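Local coordinates for PGRP-Hd - Peptidoglycan recognition protein homologue (Alvinella pompejana, PDB 3EP1) that probably recognises bacterial peptidoglycan in innate immunity, with a fold shared with N-acetylmuramoyl-L-alanine amidases, at residues R8-R18 with Q67-I78. Residues are numbered along the deposited sequence; the frame is centred on the assembly and turned at random.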
loop_
_atom_site.group_PDB
_atom_site.type_symbol
_atom_site.label_atom_id
_atom_site.label_comp_id
_atom_site.label_asym_id
_atom_site.label_seq_id
_atom_site.Cartn_x
_atom_site.Cartn_y
_atom_site.Cartn_z
ATOM N N ARG A 8 5.190 -5.522 14.331
ATOM C CA ARG A 8 5.556 -5.347 15.737
ATOM C C ARG A 8 6.373 -6.517 16.270
ATOM O O ARG A 8 7.411 -6.328 16.900
ATOM C CB ARG A 8 4.305 -5.209 16.611
ATOM C CG ARG A 8 3.485 -3.957 16.389
ATOM C CD ARG A 8 2.216 -3.988 17.236
ATOM N NE ARG A 8 2.498 -3.922 18.670
ATOM C CZ ARG A 8 2.782 -2.802 19.326
ATOM N NH1 ARG A 8 2.821 -1.646 18.681
ATOM N NH2 ARG A 8 3.020 -2.833 20.629
ATOM N N GLN A 9 5.889 -7.726 16.019
ATOM C CA GLN A 9 6.571 -8.913 16.504
ATOM C C GLN A 9 7.980 -9.121 15.946
ATOM O O GLN A 9 8.787 -9.814 16.563
ATOM C CB GLN A 9 5.725 -10.160 16.244
ATOM C CG GLN A 9 6.420 -11.426 16.686
ATOM C CD GLN A 9 5.481 -12.589 16.966
ATOM O OE1 GLN A 9 5.909 -13.618 17.494
ATOM N NE2 GLN A 9 4.202 -12.435 16.618
ATOM N N GLN A 10 8.288 -8.527 14.799
ATOM C CA GLN A 10 9.620 -8.703 14.223
ATOM C C GLN A 10 10.644 -7.917 15.035
ATOM O O GLN A 10 11.825 -8.262 15.036
ATOM C CB GLN A 10 9.649 -8.280 12.747
ATOM C CG GLN A 10 10.652 -9.063 11.889
ATOM C CD GLN A 10 10.189 -9.241 10.438
ATOM O OE1 GLN A 10 9.144 -9.838 10.168
ATOM N NE2 GLN A 10 10.977 -8.725 9.501
ATOM N N TRP A 11 10.214 -6.858 15.719
ATOM C CA TRP A 11 11.160 -6.124 16.553
ATOM C C TRP A 11 10.929 -6.409 18.036
ATOM O O TRP A 11 11.371 -5.653 18.893
ATOM C CB TRP A 11 11.150 -4.604 16.281
ATOM C CG TRP A 11 9.828 -3.885 16.298
ATOM C CD1 TRP A 11 8.972 -3.717 15.247
ATOM C CD2 TRP A 11 9.245 -3.182 17.403
ATOM N NE1 TRP A 11 7.897 -2.947 15.623
ATOM C CE2 TRP A 11 8.036 -2.606 16.940
ATOM C CE3 TRP A 11 9.624 -2.982 18.735
ATOM C CZ2 TRP A 11 7.203 -1.842 17.767
ATOM C CZ3 TRP A 11 8.795 -2.223 19.560
ATOM C CH2 TRP A 11 7.599 -1.662 19.071
ATOM N N ALA A 12 10.255 -7.527 18.317
ATOM C CA ALA A 12 9.946 -7.979 19.682
ATOM C C ALA A 12 9.141 -6.990 20.510
ATOM O O ALA A 12 9.445 -6.760 21.675
ATOM C CB ALA A 12 11.226 -8.326 20.418
ATOM N N ALA A 13 8.103 -6.419 19.916
ATOM C CA ALA A 13 7.283 -5.446 20.619
ATOM C C ALA A 13 6.448 -6.071 21.731
ATOM O O ALA A 13 5.987 -7.201 21.610
ATOM C CB ALA A 13 6.368 -4.728 19.626
ATOM N N ILE A 14 6.276 -5.330 22.821
ATOM C CA ILE A 14 5.448 -5.777 23.933
ATOM C C ILE A 14 4.050 -5.236 23.610
ATOM O O ILE A 14 3.923 -4.151 23.052
ATOM C CB ILE A 14 5.939 -5.184 25.271
ATOM C CG1 ILE A 14 7.316 -5.752 25.619
ATOM C CG2 ILE A 14 4.940 -5.488 26.379
ATOM C CD1 ILE A 14 7.912 -5.164 26.872
ATOM N N GLU A 15 3.004 -5.983 23.945
ATOM C CA GLU A 15 1.653 -5.530 23.650
ATOM C C GLU A 15 1.366 -4.165 24.270
ATOM O O GLU A 15 1.947 -3.786 25.281
ATOM C CB GLU A 15 0.620 -6.550 24.136
ATOM C CG GLU A 15 0.557 -6.696 25.637
ATOM C CD GLU A 15 -0.532 -7.650 26.084
ATOM O OE1 GLU A 15 -0.699 -7.808 27.307
ATOM O OE2 GLU A 15 -1.212 -8.246 25.221
ATOM N N PRO A 16 0.452 -3.406 23.657
ATOM C CA PRO A 16 0.093 -2.076 24.153
ATOM C C PRO A 16 -0.617 -2.180 25.501
ATOM O O PRO A 16 -1.297 -3.173 25.769
ATOM C CB PRO A 16 -0.858 -1.543 23.076
ATOM C CG PRO A 16 -0.614 -2.425 21.882
ATOM C CD PRO A 16 -0.377 -3.765 22.497
ATOM N N ARG A 17 -0.457 -1.173 26.349
ATOM C CA ARG A 17 -1.161 -1.189 27.623
ATOM C C ARG A 17 -2.643 -1.176 27.270
ATOM O O ARG A 17 -3.430 -1.965 27.797
ATOM C CB ARG A 17 -0.813 0.045 28.442
ATOM C CG ARG A 17 0.526 -0.052 29.107
ATOM C CD ARG A 17 0.883 1.229 29.823
ATOM N NE ARG A 17 2.026 1.015 30.710
ATOM C CZ ARG A 17 2.932 1.939 31.005
ATOM N NH1 ARG A 17 2.836 3.151 30.481
ATOM N NH2 ARG A 17 3.936 1.641 31.821
ATOM N N ARG A 18 -3.003 -0.274 26.358
ATOM C CA ARG A 18 -4.372 -0.118 25.875
ATOM C C ARG A 18 -4.307 0.326 24.411
ATOM O O ARG A 18 -3.405 1.060 24.015
ATOM C CB ARG A 18 -5.120 0.930 26.714
ATOM C CG ARG A 18 -4.516 2.320 26.648
ATOM C CD ARG A 18 -4.853 3.188 27.879
ATOM N NE ARG A 18 -4.405 2.563 29.124
ATOM C CZ ARG A 18 -4.044 3.224 30.225
ATOM N NH1 ARG A 18 -4.071 4.554 30.250
ATOM N NH2 ARG A 18 -3.650 2.547 31.302
ATOM N N GLN A 67 10.193 2.094 22.290
ATOM C CA GLN A 67 8.989 1.644 22.962
ATOM C C GLN A 67 9.231 1.689 24.465
ATOM O O GLN A 67 8.464 2.301 25.198
ATOM C CB GLN A 67 8.608 0.223 22.537
ATOM C CG GLN A 67 7.316 -0.249 23.179
ATOM C CD GLN A 67 6.981 -1.683 22.866
ATOM O OE1 GLN A 67 7.817 -2.571 23.016
ATOM N NE2 GLN A 67 5.746 -1.924 22.444
ATOM N N ASP A 68 10.309 1.059 24.917
ATOM C CA ASP A 68 10.637 1.040 26.342
ATOM C C ASP A 68 10.607 2.439 26.955
ATOM O O ASP A 68 10.058 2.646 28.043
ATOM C CB ASP A 68 12.025 0.436 26.555
ATOM C CG ASP A 68 12.056 -1.052 26.308
ATOM O OD1 ASP A 68 13.171 -1.611 26.251
ATOM O OD2 ASP A 68 10.974 -1.664 26.175
ATOM N N ALA A 69 11.208 3.389 26.245
ATOM C CA ALA A 69 11.269 4.771 26.692
ATOM C C ALA A 69 9.873 5.370 26.776
ATOM O O ALA A 69 9.565 6.132 27.693
ATOM C CB ALA A 69 12.130 5.593 25.736
ATOM N N ASP A 70 9.022 5.022 25.819
ATOM C CA ASP A 70 7.674 5.557 25.815
ATOM C C ASP A 70 6.840 4.991 26.960
ATOM O O ASP A 70 6.063 5.719 27.572
ATOM C CB ASP A 70 7.022 5.300 24.454
ATOM C CG ASP A 70 7.725 6.056 23.324
ATOM O OD1 ASP A 70 7.305 5.943 22.160
ATOM O OD2 ASP A 70 8.708 6.770 23.605
ATOM N N PHE A 71 6.998 3.705 27.254
ATOM C CA PHE A 71 6.266 3.104 28.361
ATOM C C PHE A 71 6.666 3.823 29.652
ATOM O O PHE A 71 5.810 4.264 30.410
ATOM C CB PHE A 71 6.589 1.608 28.500
ATOM C CG PHE A 71 5.830 0.724 27.549
ATOM C CD1 PHE A 71 4.463 0.891 27.362
ATOM C CD2 PHE A 71 6.469 -0.312 26.886
ATOM C CE1 PHE A 71 3.745 0.036 26.531
ATOM C CE2 PHE A 71 5.758 -1.170 26.056
ATOM C CZ PHE A 71 4.394 -0.996 25.880
ATOM N N LYS A 72 7.970 3.952 29.881
ATOM C CA LYS A 72 8.482 4.611 31.083
ATOM C C LYS A 72 7.868 5.981 31.333
ATOM O O LYS A 72 7.645 6.366 32.478
ATOM C CB LYS A 72 9.998 4.767 31.011
ATOM C CG LYS A 72 10.784 3.495 31.246
ATOM C CD LYS A 72 12.271 3.819 31.331
ATOM C CE LYS A 72 12.850 4.295 29.985
ATOM N NZ LYS A 72 13.231 3.167 29.058
ATOM N N GLU A 73 7.601 6.715 30.258
ATOM C CA GLU A 73 7.020 8.044 30.385
ATOM C C GLU A 73 5.511 8.029 30.579
ATOM O O GLU A 73 4.895 9.083 30.701
ATOM C CB GLU A 73 7.367 8.884 29.159
ATOM C CG GLU A 73 8.846 9.180 29.021
ATOM C CD GLU A 73 9.153 9.951 27.754
ATOM O OE1 GLU A 73 8.560 11.040 27.566
ATOM O OE2 GLU A 73 9.979 9.464 26.946
ATOM N N GLY A 74 4.915 6.840 30.589
ATOM C CA GLY A 74 3.480 6.742 30.789
ATOM C C GLY A 74 2.599 6.557 29.561
ATOM O O GLY A 74 1.375 6.535 29.685
ATOM N N ASN A 75 3.194 6.429 28.377
ATOM C CA ASN A 75 2.404 6.235 27.164
ATOM C C ASN A 75 1.853 4.810 27.090
ATOM O O ASN A 75 2.403 3.887 27.701
ATOM C CB ASN A 75 3.249 6.533 25.916
ATOM C CG ASN A 75 3.648 7.997 25.816
ATOM O OD1 ASN A 75 2.796 8.878 25.813
ATOM N ND2 ASN A 75 4.944 8.259 25.734
ATOM N N ASP A 76 0.767 4.638 26.341
ATOM C CA ASP A 76 0.133 3.335 26.172
ATOM C C ASP A 76 0.934 2.383 25.283
ATOM O O ASP A 76 0.614 1.199 25.203
ATOM C CB ASP A 76 -1.259 3.486 25.539
ATOM C CG ASP A 76 -2.238 4.224 26.428
ATOM O OD1 ASP A 76 -2.077 4.167 27.662
ATOM O OD2 ASP A 76 -3.183 4.837 25.886
ATOM N N ASP A 77 1.957 2.905 24.608
ATOM C CA ASP A 77 2.768 2.113 23.686
ATOM C C ASP A 77 3.741 3.067 23.006
ATOM O O ASP A 77 3.748 4.257 23.311
ATOM C CB ASP A 77 1.837 1.461 22.650
ATOM C CG ASP A 77 2.558 0.523 21.693
ATOM O OD1 ASP A 77 3.665 0.047 22.009
ATOM O OD2 ASP A 77 1.987 0.249 20.620
ATOM N N ILE A 78 4.573 2.548 22.107
ATOM C CA ILE A 78 5.510 3.397 21.377
ATOM C C ILE A 78 4.622 4.513 20.792
ATOM O O ILE A 78 3.498 4.248 20.368
ATOM C CB ILE A 78 6.252 2.562 20.278
ATOM C CG1 ILE A 78 7.425 3.356 19.708
ATOM C CG2 ILE A 78 5.280 2.127 19.181
ATOM C CD1 ILE A 78 8.320 2.530 18.814
#
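The carboxamide of Gln67 grips the backbone of Ile14 at both ends, a clear case of a side-chain amide pairing with the peptide groups of a loop. Its OE1 accepts from Ile14 N at 3.2 Å, almost straight (177°), while NE2 gives to Ile14 O at 2.9 Å. NE2 also donates to Asp77 OD1 at 2.9 Å, within the amide plane, so both ends of the amide are engaged and its flip is settled. With CG anti to the backbone N (chi1 -177°) and an extended chain, Gln67 spans the distance from the helix to the loop. A leucine here would probably leave Ile14 N without this acceptor, and Ile14 O and Asp77 OD1 with only their weaker donors.

A salt bridge joins Arg8 to Asp77: NH1 meets OD2, on its syn lone pair, at 2.8 Å, and the guanidinium stands 66° from the carboxylate plane. Gly93 O takes a further bond from Arg8 NH1. The charges of Arg18 and Asp76 also face each other, though their close geometry is doubtful.

Further along, Arg17 N donates to Asp76 O at 2.8 Å. Its extended side chain runs past Phe71, whose CD1 sits over the guanidinium face, and NH1 reaches Phe71 O at 3.2 Å. That carbonyl also receives Gly74 N, from the opposite face, in the Schellman motif ending the helix.

Apolar contacts add to this, Ile14 CB against Phe71 CE2 and Trp11 CH2 4.3 Å from Ile78 CD1.

Together these contacts fasten the loop preceding strand 26-33 to the C-terminal end of helix 59-72 and the turn after it. Trp11 also touches Val63 on that helix, and its NE1 bonds to Glu92 O on edge strand 90-92.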